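Local atomic coordinates of beta-D-glucoside glucohydrolase (Trichoderma reesei, PDB entry 4I8D), a protein that probably hydrolyses terminal, non-reducing beta-D-glucosyl residues to release beta-D-glucose during cellulose breakdown. Residues A[160-165]-A[206-211]; A[212-217]-A[238-243]; A[617-622]-A[665-670]. All coordinates share one frame; numbering follows the deposited sequence.

Contact 1: A[160-165]-A[206-211]; sequences HYILNE and NKVNTT. With NAG (2-acetamido-2-deoxy-beta-D-glucopyranose), chain C; BGC (beta-D-glucopyranose), chain G.
The side-chain amide of Asn-206 meets Ile-162 edge-on: Ile-162 O lies in the amide plane, and ND2 donates to it at 3.2 Å. The other N-H of ND2 runs to Lys-207 O (2.8 Å), also close to the amide plane but standing well above the plane of that carbonyl. Beside them, CB of Asn-164 rests 3.3 Å from Asn-206 OD1. The amide end of Asn-164 lies over the rim of one face of the His-160 ring, and at the edge of that ring CE1 comes 3.1 Å from O3 of the bound glucose. One face of the Tyr-161 ring carries CB of its own neighbour, Ile-162. With CG held between its backbone N and carbonyl carbon (chi1 61°), Asn-206 turns its amide to the loop 162-164 while keeping Lys-207 O within reach. A leucine here has no N-H to give and would probably leave both Ile-162 O and Lys-207 O without this donor. Apolar packing continues the contact where Leu-163 CD1 touches Val-208 CG1 at 3.7 Å, the two side chains crossing nearly at right angles. The type I' turn from Val-208 to Thr-211 presents Asn-209, N-linked to NAG. Cis peptide bonds precede His-160 and Ile-162 as strand 157-161 runs out into this loop; Leu-182 and Tyr-186 of helix 179-186 pack on Ile-162, and strand 207-208 pairs with strands 211-212 and 174-175.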
loop_
_atom_site.group_PDB
_atom_site.type_symbol
_atom_site.label_atom_id
_atom_site.label_comp_id
_atom_site.label_asym_id
_atom_site.label_seq_id
_atom_site.Cartn_x
_atom_site.Cartn_y
_atom_site.Cartn_z
ATOM N N HIS A 160 7.348 6.194 1.334
ATOM C CA HIS A 160 8.608 6.911 1.489
ATOM C C HIS A 160 8.495 8.173 0.644
ATOM O O HIS A 160 8.030 8.133 -0.493
ATOM C CB HIS A 160 9.786 6.084 0.965
ATOM C CG HIS A 160 9.841 4.688 1.496
ATOM N ND1 HIS A 160 10.750 4.294 2.455
ATOM C CD2 HIS A 160 9.105 3.590 1.202
ATOM C CE1 HIS A 160 10.560 3.018 2.741
ATOM N NE2 HIS A 160 9.570 2.565 1.992
ATOM N N TYR A 161 8.917 9.291 1.212
ATOM C CA TYR A 161 8.819 10.573 0.549
ATOM C C TYR A 161 10.208 10.917 0.021
ATOM O O TYR A 161 11.139 11.087 0.803
ATOM C CB TYR A 161 8.315 11.624 1.544
ATOM C CG TYR A 161 7.945 12.971 0.958
ATOM C CD1 TYR A 161 6.645 13.233 0.513
ATOM C CD2 TYR A 161 8.883 14.002 0.887
ATOM C CE1 TYR A 161 6.301 14.473 -0.005
ATOM C CE2 TYR A 161 8.545 15.244 0.366
ATOM C CZ TYR A 161 7.260 15.473 -0.081
ATOM O OH TYR A 161 6.944 16.708 -0.612
ATOM N N ILE A 162 10.376 10.988 -1.300
ATOM C CA ILE A 162 9.335 10.706 -2.294
ATOM C C ILE A 162 10.011 10.151 -3.566
ATOM O O ILE A 162 11.232 10.250 -3.708
ATOM C CB ILE A 162 8.472 11.966 -2.598
ATOM C CG1 ILE A 162 7.204 11.576 -3.378
ATOM C CG2 ILE A 162 9.304 13.041 -3.292
ATOM C CD1 ILE A 162 6.197 12.689 -3.559
ATOM N N LEU A 163 9.215 9.553 -4.461
ATOM C CA LEU A 163 9.669 9.082 -5.783
ATOM C C LEU A 163 10.678 7.928 -5.731
ATOM O O LEU A 163 11.566 7.822 -6.574
ATOM C CB LEU A 163 10.188 10.252 -6.630
ATOM C CG LEU A 163 9.277 11.482 -6.756
ATOM C CD1 LEU A 163 10.067 12.705 -7.190
ATOM C CD2 LEU A 163 8.100 11.237 -7.691
ATOM N N ASN A 164 10.529 7.067 -4.727
ATOM C CA ASN A 164 11.317 5.844 -4.604
ATOM C C ASN A 164 10.580 4.720 -5.350
ATOM O O ASN A 164 10.119 3.756 -4.748
ATOM C CB ASN A 164 11.551 5.548 -3.113
ATOM C CG ASN A 164 12.180 4.185 -2.844
ATOM O OD1 ASN A 164 12.839 3.595 -3.695
ATOM N ND2 ASN A 164 11.972 3.682 -1.629
ATOM N N GLU A 165 10.466 4.863 -6.674
ATOM C CA GLU A 165 9.656 3.934 -7.483
ATOM C C GLU A 165 10.408 2.707 -7.993
ATOM O O GLU A 165 9.876 1.951 -8.810
ATOM C CB GLU A 165 8.951 4.650 -8.642
ATOM C CG GLU A 165 7.987 5.765 -8.230
ATOM C CD GLU A 165 6.648 5.270 -7.695
ATOM O OE1 GLU A 165 6.061 4.315 -8.246
ATOM O OE2 GLU A 165 6.163 5.870 -6.723
ATOM N N ASN A 206 16.474 7.863 -2.222
ATOM C CA ASN A 206 16.854 8.374 -3.546
ATOM C C ASN A 206 17.145 9.869 -3.606
ATOM O O ASN A 206 16.966 10.590 -2.622
ATOM C CB ASN A 206 15.793 8.017 -4.595
ATOM C CG ASN A 206 14.430 8.624 -4.286
ATOM O OD1 ASN A 206 13.646 8.055 -3.525
ATOM N ND2 ASN A 206 14.132 9.769 -4.899
ATOM N N LYS A 207 17.605 10.317 -4.773
ATOM C CA LYS A 207 17.754 11.740 -5.067
ATOM C C LYS A 207 16.521 12.253 -5.793
ATOM O O LYS A 207 15.787 11.488 -6.409
ATOM C CB LYS A 207 18.989 11.998 -5.931
ATOM C CG LYS A 207 20.295 12.104 -5.163
ATOM C CD LYS A 207 21.471 12.106 -6.128
ATOM C CE LYS A 207 22.798 12.278 -5.409
ATOM N NZ LYS A 207 23.954 12.107 -6.333
ATOM N N VAL A 208 16.299 13.553 -5.704
ATOM C CA VAL A 208 15.218 14.211 -6.419
ATOM C C VAL A 208 15.800 15.478 -7.037
ATOM O O VAL A 208 16.342 16.334 -6.331
ATOM C CB VAL A 208 14.008 14.512 -5.503
ATOM C CG1 VAL A 208 13.216 13.242 -5.227
ATOM C CG2 VAL A 208 14.443 15.148 -4.186
ATOM N N ASN A 209 15.716 15.576 -8.363
ATOM C CA ASN A 209 16.463 16.583 -9.130
ATOM C C ASN A 209 17.909 16.723 -8.654
ATOM O O ASN A 209 18.399 17.834 -8.457
ATOM C CB ASN A 209 15.741 17.934 -9.134
ATOM C CG ASN A 209 14.530 17.948 -10.050
ATOM O OD1 ASN A 209 14.225 16.967 -10.729
ATOM N ND2 ASN A 209 13.833 19.074 -10.072
ATOM N N THR A 210 18.564 15.576 -8.462
ATOM C CA THR A 210 19.989 15.455 -8.072
ATOM C C THR A 210 20.289 15.640 -6.589
ATOM O O THR A 210 21.425 15.419 -6.159
ATOM C CB THR A 210 20.953 16.361 -8.891
ATOM O OG1 THR A 210 20.832 17.723 -8.455
ATOM C CG2 THR A 210 20.701 16.245 -10.411
ATOM N N THR A 211 19.271 16.043 -5.825
ATOM C CA THR A 211 19.389 16.324 -4.388
ATOM C C THR A 211 18.808 15.182 -3.564
ATOM O O THR A 211 17.654 14.801 -3.768
ATOM C CB THR A 211 18.611 17.602 -3.997
ATOM O OG1 THR A 211 18.657 18.566 -5.062
ATOM C CG2 THR A 211 19.168 18.210 -2.718
HETATM C C1 NAG C . 12.659 19.267 -10.882
HETATM C C2 NAG C . 11.538 19.485 -9.851
HETATM C C3 NAG C . 10.306 20.141 -10.466
HETATM C C4 NAG C . 10.677 21.299 -11.389
HETATM C C5 NAG C . 11.685 20.774 -12.419
HETATM C C6 NAG C . 12.057 21.738 -13.550
HETATM C C7 NAG C . 11.433 17.768 -8.040
HETATM C C8 NAG C . 12.297 18.602 -7.133
HETATM N N2 NAG C . 11.124 18.220 -9.262
HETATM O O3 NAG C . 9.486 20.598 -9.425
HETATM O O4 NAG C . 9.506 21.810 -11.984
HETATM O O5 NAG C . 12.846 20.406 -11.707
HETATM O O6 NAG C . 12.445 22.992 -13.034
HETATM O O7 NAG C . 11.028 16.675 -7.647
HETATM C C2 BGC G . 13.779 0.474 4.773
HETATM C C3 BGC G . 12.632 1.140 5.564
HETATM C C4 BGC G . 12.577 0.632 7.011
HETATM C C5 BGC G . 13.957 0.747 7.665
HETATM C C6 BGC G . 13.974 0.280 9.114
HETATM C C1 BGC G . 15.096 0.442 5.583
HETATM O O1 BGC G . 16.092 -0.374 4.946
HETATM O O2 BGC G . 13.979 1.130 3.504
HETATM O O3 BGC G . 11.363 0.913 4.930
HETATM O O4 BGC G . 11.581 1.342 7.758
HETATM O O5 BGC G . 14.882 -0.048 6.915
HETATM O O6 BGC G . 14.019 -1.150 9.161
#

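Contact 2: A[212-217]-A[238-243]; sequences WACEDQ and WNAQHT. With BGC (beta-D-glucopyranose), chain G.
Trp-212 and His-242 stack face to face, the imidazole lying over the six-membered ring of the indole with centroids 3.7 Å apart and planes inclined by 19°. The overlap is off-centre: His-242 NE2 sits 3.1 Å from Trp-212 CE3, near the rim, and CE1 reaches on toward CZ3. The imidazole owes this place to a CG anti to its own carbonyl carbon (chi1 -52°).

Next to the stack, the carboxylate of Glu-215 receives the backbone that carries the histidine. OE2 accepts His-242 N at 2.6 Å through its syn lone pair, and Thr-243 N adds a weak second bond to the same oxygen at 3.0 Å, so two successive amides converge on one atom. The carboxylate plane stands almost perpendicular to the imidazole, and OE1 lies 3.3 Å from His-242 CB.

One residue before Glu-215, SG of Cys-214 packs on CB of Ala-240 (3.9 Å), while a water accepts from Cys-214 N and donates to Ala-240 O.

The two segments are loops of the TIM-barrel-type domain. One descends from the 207-212 hairpin that follows strand 200-203, the other leaves strand 233-236 on its way to helix 245-250. The second begins at Trp-238, where C6 of the bound glucose lies 3.7 Å above the centre of the indole.

Farther out, the disulfide from Cys-214 to Cys-203 ties the first loop back to strand 200-203, and Asp-216 caps the N-terminus of helix 217-227. Lys-207 makes a cation-pi contact on the indole face of Trp-212 opposite His-242. Gln-241 OE1 bonds to Ser-247 OG, joining the second loop to helix 245-250, and Trp-238 NE1 is held by Val-44 O.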
loop_
_atom_site.group_PDB
_atom_site.type_symbol
_atom_site.label_atom_id
_atom_site.label_comp_id
_atom_site.label_asym_id
_atom_site.label_seq_id
_atom_site.Cartn_x
_atom_site.Cartn_y
_atom_site.Cartn_z
ATOM N N TRP A 212 19.598 14.643 -2.632
ATOM C CA TRP A 212 19.120 13.579 -1.740
ATOM C C TRP A 212 17.819 14.017 -1.075
ATOM O O TRP A 212 17.679 15.179 -0.667
ATOM C CB TRP A 212 20.143 13.247 -0.655
ATOM C CG TRP A 212 21.507 12.906 -1.160
ATOM C CD1 TRP A 212 22.595 13.736 -1.214
ATOM C CD2 TRP A 212 21.940 11.645 -1.669
ATOM N NE1 TRP A 212 23.679 13.067 -1.731
ATOM C CE2 TRP A 212 23.307 11.781 -2.015
ATOM C CE3 TRP A 212 21.308 10.414 -1.871
ATOM C CZ2 TRP A 212 24.052 10.731 -2.555
ATOM C CZ3 TRP A 212 22.043 9.378 -2.397
ATOM C CH2 TRP A 212 23.407 9.540 -2.738
ATOM N N ALA A 213 16.877 13.081 -0.962
ATOM C CA ALA A 213 15.529 13.376 -0.481
ATOM C C ALA A 213 15.521 13.932 0.940
ATOM O O ALA A 213 14.690 14.779 1.276
ATOM C CB ALA A 213 14.656 12.138 -0.578
ATOM N N CYS A 214 16.461 13.457 1.756
ATOM C CA CYS A 214 16.592 13.871 3.151
ATOM C C CYS A 214 17.489 15.102 3.313
ATOM O O CYS A 214 17.980 15.394 4.410
ATOM C CB CYS A 214 17.115 12.704 3.993
ATOM S SG CYS A 214 15.970 11.309 4.076
ATOM N N GLU A 215 17.684 15.822 2.212
ATOM C CA GLU A 215 18.503 17.029 2.181
ATOM C C GLU A 215 17.911 18.051 1.226
ATOM O O GLU A 215 18.532 19.073 0.930
ATOM C CB GLU A 215 19.934 16.687 1.761
ATOM C CG GLU A 215 20.902 16.575 2.925
ATOM C CD GLU A 215 21.831 15.381 2.812
ATOM O OE1 GLU A 215 22.473 15.210 1.744
ATOM O OE2 GLU A 215 21.914 14.619 3.804
ATOM N N ASP A 216 16.707 17.776 0.743
ATOM C CA ASP A 216 16.127 18.600 -0.299
ATOM C C ASP A 216 15.170 19.638 0.265
ATOM O O ASP A 216 14.083 19.302 0.736
ATOM C CB ASP A 216 15.434 17.739 -1.357
ATOM C CG ASP A 216 14.910 18.561 -2.514
ATOM O OD1 ASP A 216 15.717 19.246 -3.172
ATOM O OD2 ASP A 216 13.690 18.532 -2.761
ATOM N N GLN A 217 15.591 20.896 0.197
ATOM C CA GLN A 217 14.801 22.039 0.654
ATOM C C GLN A 217 13.406 22.069 0.025
ATOM O O GLN A 217 12.416 22.290 0.716
ATOM C CB GLN A 217 15.545 23.347 0.339
ATOM C CG GLN A 217 14.826 24.628 0.749
ATOM C CD GLN A 217 15.090 25.017 2.189
ATOM O OE1 GLN A 217 16.060 24.564 2.798
ATOM N NE2 GLN A 217 14.230 25.868 2.744
ATOM N N TRP A 238 16.884 4.562 7.039
ATOM C CA TRP A 238 18.073 4.128 7.775
ATOM C C TRP A 238 19.389 4.410 7.053
ATOM O O TRP A 238 19.772 3.683 6.129
ATOM C CB TRP A 238 17.941 2.657 8.185
ATOM C CG TRP A 238 17.286 2.445 9.546
ATOM C CD1 TRP A 238 17.681 1.558 10.506
ATOM C CD2 TRP A 238 16.140 3.131 10.083
ATOM N NE1 TRP A 238 16.858 1.643 11.600
ATOM C CE2 TRP A 238 15.904 2.600 11.371
ATOM C CE3 TRP A 238 15.292 4.140 9.605
ATOM C CZ2 TRP A 238 14.854 3.045 12.188
ATOM C CZ3 TRP A 238 14.247 4.582 10.420
ATOM C CH2 TRP A 238 14.041 4.032 11.697
ATOM N N ASN A 239 20.064 5.475 7.497
ATOM C CA ASN A 239 21.309 5.994 6.898
ATOM C C ASN A 239 21.071 6.736 5.568
ATOM O O ASN A 239 21.939 6.759 4.696
ATOM C CB ASN A 239 22.379 4.884 6.761
ATOM C CG ASN A 239 23.811 5.420 6.782
ATOM O OD1 ASN A 239 24.167 6.267 7.603
ATOM N ND2 ASN A 239 24.643 4.905 5.885
ATOM N N ALA A 240 19.893 7.349 5.432
ATOM C CA ALA A 240 19.550 8.153 4.251
ATOM C C ALA A 240 19.964 9.628 4.375
ATOM O O ALA A 240 19.657 10.442 3.501
ATOM C CB ALA A 240 18.065 8.041 3.942
ATOM N N GLN A 241 20.649 9.962 5.467
ATOM C CA GLN A 241 21.211 11.294 5.679
ATOM C C GLN A 241 22.661 11.302 5.201
ATOM O O GLN A 241 23.393 10.327 5.400
ATOM C CB GLN A 241 21.143 11.660 7.167
ATOM C CG GLN A 241 21.503 13.103 7.501
ATOM C CD GLN A 241 21.462 13.396 8.995
ATOM O OE1 GLN A 241 20.727 14.276 9.445
ATOM N NE2 GLN A 241 22.252 12.660 9.771
ATOM N N HIS A 242 23.079 12.402 4.585
ATOM C CA HIS A 242 24.427 12.488 4.016
ATOM C C HIS A 242 25.230 13.662 4.575
ATOM O O HIS A 242 26.451 13.720 4.406
ATOM C CB HIS A 242 24.346 12.545 2.487
ATOM C CG HIS A 242 23.512 11.450 1.898
ATOM N ND1 HIS A 242 24.057 10.299 1.373
ATOM C CD2 HIS A 242 22.169 11.316 1.787
ATOM C CE1 HIS A 242 23.087 9.508 0.954
ATOM N NE2 HIS A 242 21.930 10.099 1.198
ATOM N N THR A 243 24.542 14.582 5.252
ATOM C CA THR A 243 25.167 15.789 5.796
ATOM C C THR A 243 24.727 16.077 7.233
ATOM O O THR A 243 23.629 15.701 7.648
ATOM C CB THR A 243 24.831 17.038 4.951
ATOM O OG1 THR A 243 23.407 17.200 4.890
ATOM C CG2 THR A 243 25.394 16.926 3.542
HETATM C C2 BGC G . 13.779 0.474 4.773
HETATM C C3 BGC G . 12.632 1.140 5.564
HETATM C C4 BGC G . 12.577 0.632 7.011
HETATM C C5 BGC G . 13.957 0.747 7.665
HETATM C C6 BGC G . 13.974 0.280 9.114
HETATM C C1 BGC G . 15.096 0.442 5.583
HETATM O O1 BGC G . 16.092 -0.374 4.946
HETATM O O2 BGC G . 13.979 1.130 3.504
HETATM O O3 BGC G . 11.363 0.913 4.930
HETATM O O4 BGC G . 11.581 1.342 7.758
HETATM O O5 BGC G . 14.882 -0.048 6.915
HETATM O O6 BGC G . 14.019 -1.150 9.161
HETATM O O HOH W 1 18.060 11.014 1.157
#

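Contact 3: A[617-622]-A[665-670]; sequences TVTVDI and SGTATF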
loop_
_atom_site.group_PDB
_atom_site.type_symbol
_atom_site.label_atom_id
_atom_site.label_comp_id
_atom_site.label_asym_id
_atom_site.label_seq_id
_atom_site.Cartn_x
_atom_site.Cartn_y
_atom_site.Cartn_z
ATOM N N THR A 617 -21.724 15.547 -5.733
ATOM C CA THR A 617 -22.116 14.194 -5.334
ATOM C C THR A 617 -22.696 13.409 -6.502
ATOM O O THR A 617 -23.529 13.920 -7.254
ATOM C CB THR A 617 -23.113 14.209 -4.156
ATOM O OG1 THR A 617 -22.408 14.543 -2.952
ATOM C CG2 THR A 617 -23.779 12.845 -3.980
ATOM N N VAL A 618 -22.242 12.167 -6.642
ATOM C CA VAL A 618 -22.693 11.292 -7.717
ATOM C C VAL A 618 -23.299 10.013 -7.131
ATOM O O VAL A 618 -22.785 9.456 -6.160
ATOM C CB VAL A 618 -21.547 10.966 -8.706
ATOM C CG1 VAL A 618 -22.082 10.278 -9.951
ATOM C CG2 VAL A 618 -20.793 12.229 -9.092
ATOM N N THR A 619 -24.381 9.554 -7.751
ATOM C CA THR A 619 -25.222 8.486 -7.227
ATOM C C THR A 619 -25.569 7.486 -8.326
ATOM O O THR A 619 -25.846 7.882 -9.456
ATOM C CB THR A 619 -26.538 9.090 -6.665
ATOM O OG1 THR A 619 -26.280 9.682 -5.387
ATOM C CG2 THR A 619 -27.659 8.047 -6.540
ATOM N N VAL A 620 -25.578 6.203 -7.979
ATOM C CA VAL A 620 -26.064 5.146 -8.863
ATOM C C VAL A 620 -26.653 4.022 -8.007
ATOM O O VAL A 620 -26.218 3.809 -6.871
ATOM C CB VAL A 620 -24.947 4.621 -9.820
ATOM C CG1 VAL A 620 -23.720 4.140 -9.050
ATOM C CG2 VAL A 620 -25.464 3.521 -10.743
ATOM N N ASP A 621 -27.650 3.326 -8.548
ATOM C CA ASP A 621 -28.261 2.178 -7.884
ATOM C C ASP A 621 -27.717 0.860 -8.420
ATOM O O ASP A 621 -27.742 0.612 -9.635
ATOM C CB ASP A 621 -29.785 2.216 -8.035
ATOM C CG ASP A 621 -30.462 3.105 -6.992
ATOM O OD1 ASP A 621 -29.754 3.805 -6.222
ATOM O OD2 ASP A 621 -31.713 3.102 -6.940
ATOM N N ILE A 622 -27.223 0.027 -7.510
ATOM C CA ILE A 622 -26.680 -1.280 -7.863
ATOM C C ILE A 622 -27.630 -2.379 -7.393
ATOM O O ILE A 622 -27.988 -2.434 -6.221
ATOM C CB ILE A 622 -25.244 -1.470 -7.305
ATOM C CG1 ILE A 622 -24.213 -0.809 -8.223
ATOM C CG2 ILE A 622 -24.862 -2.939 -7.226
ATOM C CD1 ILE A 622 -24.199 0.703 -8.207
ATOM N N SER A 665 -31.300 -4.391 -3.866
ATOM C CA SER A 665 -30.816 -3.180 -4.505
ATOM C C SER A 665 -30.271 -2.191 -3.471
ATOM O O SER A 665 -30.731 -2.169 -2.332
ATOM C CB SER A 665 -31.957 -2.559 -5.309
ATOM O OG SER A 665 -31.750 -1.177 -5.516
ATOM N N GLY A 666 -29.294 -1.380 -3.872
ATOM C CA GLY A 666 -28.704 -0.370 -2.988
ATOM C C GLY A 666 -28.116 0.813 -3.744
ATOM O O GLY A 666 -27.854 0.729 -4.942
ATOM N N THR A 667 -27.899 1.914 -3.028
ATOM C CA THR A 667 -27.380 3.151 -3.611
ATOM C C THR A 667 -25.919 3.384 -3.239
ATOM O O THR A 667 -25.568 3.418 -2.061
ATOM C CB THR A 667 -28.231 4.363 -3.161
ATOM O OG1 THR A 667 -29.532 4.262 -3.740
ATOM C CG2 THR A 667 -27.612 5.689 -3.590
ATOM N N ALA A 668 -25.075 3.549 -4.251
ATOM C CA ALA A 668 -23.683 3.915 -4.036
ATOM C C ALA A 668 -23.516 5.429 -4.157
ATOM O O ALA A 668 -23.964 6.037 -5.141
ATOM C CB ALA A 668 -22.787 3.196 -5.031
ATOM N N THR A 669 -22.869 6.026 -3.156
ATOM C CA THR A 669 -22.702 7.478 -3.082
ATOM C C THR A 669 -21.234 7.891 -3.213
ATOM O O THR A 669 -20.394 7.496 -2.398
ATOM C CB THR A 669 -23.299 8.036 -1.765
ATOM O OG1 THR A 669 -24.665 7.623 -1.651
ATOM C CG2 THR A 669 -23.234 9.571 -1.716
ATOM N N PHE A 670 -20.934 8.693 -4.236
ATOM C CA PHE A 670 -19.565 9.171 -4.458
ATOM C C PHE A 670 -19.429 10.652 -4.115
ATOM O O PHE A 670 -19.988 11.515 -4.798
ATOM C CB PHE A 670 -19.096 8.921 -5.903
ATOM C CG PHE A 670 -19.359 7.530 -6.406
ATOM C CD1 PHE A 670 -18.656 6.443 -5.897
ATOM C CD2 PHE A 670 -20.301 7.307 -7.401
ATOM C CE1 PHE A 670 -18.897 5.157 -6.367
ATOM C CE2 PHE A 670 -20.545 6.028 -7.878
ATOM C CZ PHE A 670 -19.843 4.951 -7.361
#
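Phe-670 folds its side chain back across strand 617-622, starting with CB, which lies 3.7 Å from Val-618 O. With CG anti to its own carbonyl carbon (chi1 -48°), the chain leads past Val-618 O: CG stays near this oxygen, and CD2 comes to 3.5 Å from it while also meeting Val-618 CB. One atom farther, CE2 touches Val-620 CG1 at 3.9 Å. The ring approaches both partners obliquely, and beyond the pair it packs on Leu-636 and Val-698.

Under the ring, the backbones run antiparallel, their strand axes at 155°. Val-618 with Phe-670, Val-620 with Ala-668 and Ile-622 with Gly-666 are hydrogen-bonded pairs, each closed by two N-H to O bonds. The Val-620 N to Ala-668 O bond is the longest of the six at 3.3 Å. Thr-619 with Thr-669 and Asp-621 with Thr-667 form the non-hydrogen-bonded pairs between them.

This is part of the beta sandwich of the fibronectin type III-like domain. Strand 614-624 is the middle of a three-stranded sheet, flanked by 583-592 and by 665-673. Val-618, Val-620, Ile-622, Ala-668 and Phe-670 line its inner face against the four-stranded sheet: Ala-668 meets Ala-656 and Leu-658, and Val-618 meets Ile-696.

The other face is polar. Thr-667 OG1 donates to Asp-621 OD1 at 2.5 Å, a very short modelled length of doubtful exact value, arriving on the syn side but 31° out of the carboxylate plane. OD2 makes a salt bridge to Arg-587 of strand 583-592, so the one carboxylate, with a partner on each oxygen, links all three strands of the sheet. Beside it Thr-619 CG2 meets Thr-667 CG2 at 3.8 Å, and Thr-617 CG2 lies 4.0 Å from Thr-669 CG2.

In the fold
Contacts 1 and 2 adjoin in the TIM-barrel-type domain, their centres about 10 Å apart, and share the 207-212 hairpin: Asn-206 O and Ala-213 N lie 3.0 Å apart, probably hydrogen-bonded. Each also reaches the bound glucose. Contact 1 is wholly buried and rests on one amide and a small apolar patch; contact 2, only partly buried, relies on an aromatic stack, a carboxylate and a water between irregular loops. Contact 3 stands apart, its centre about 39 Å from that of contact 1 and 46 Å from that of contact 2. There regular strand pairing replaces loop chemistry, with an apolar inner face and a polar, more exposed outer one.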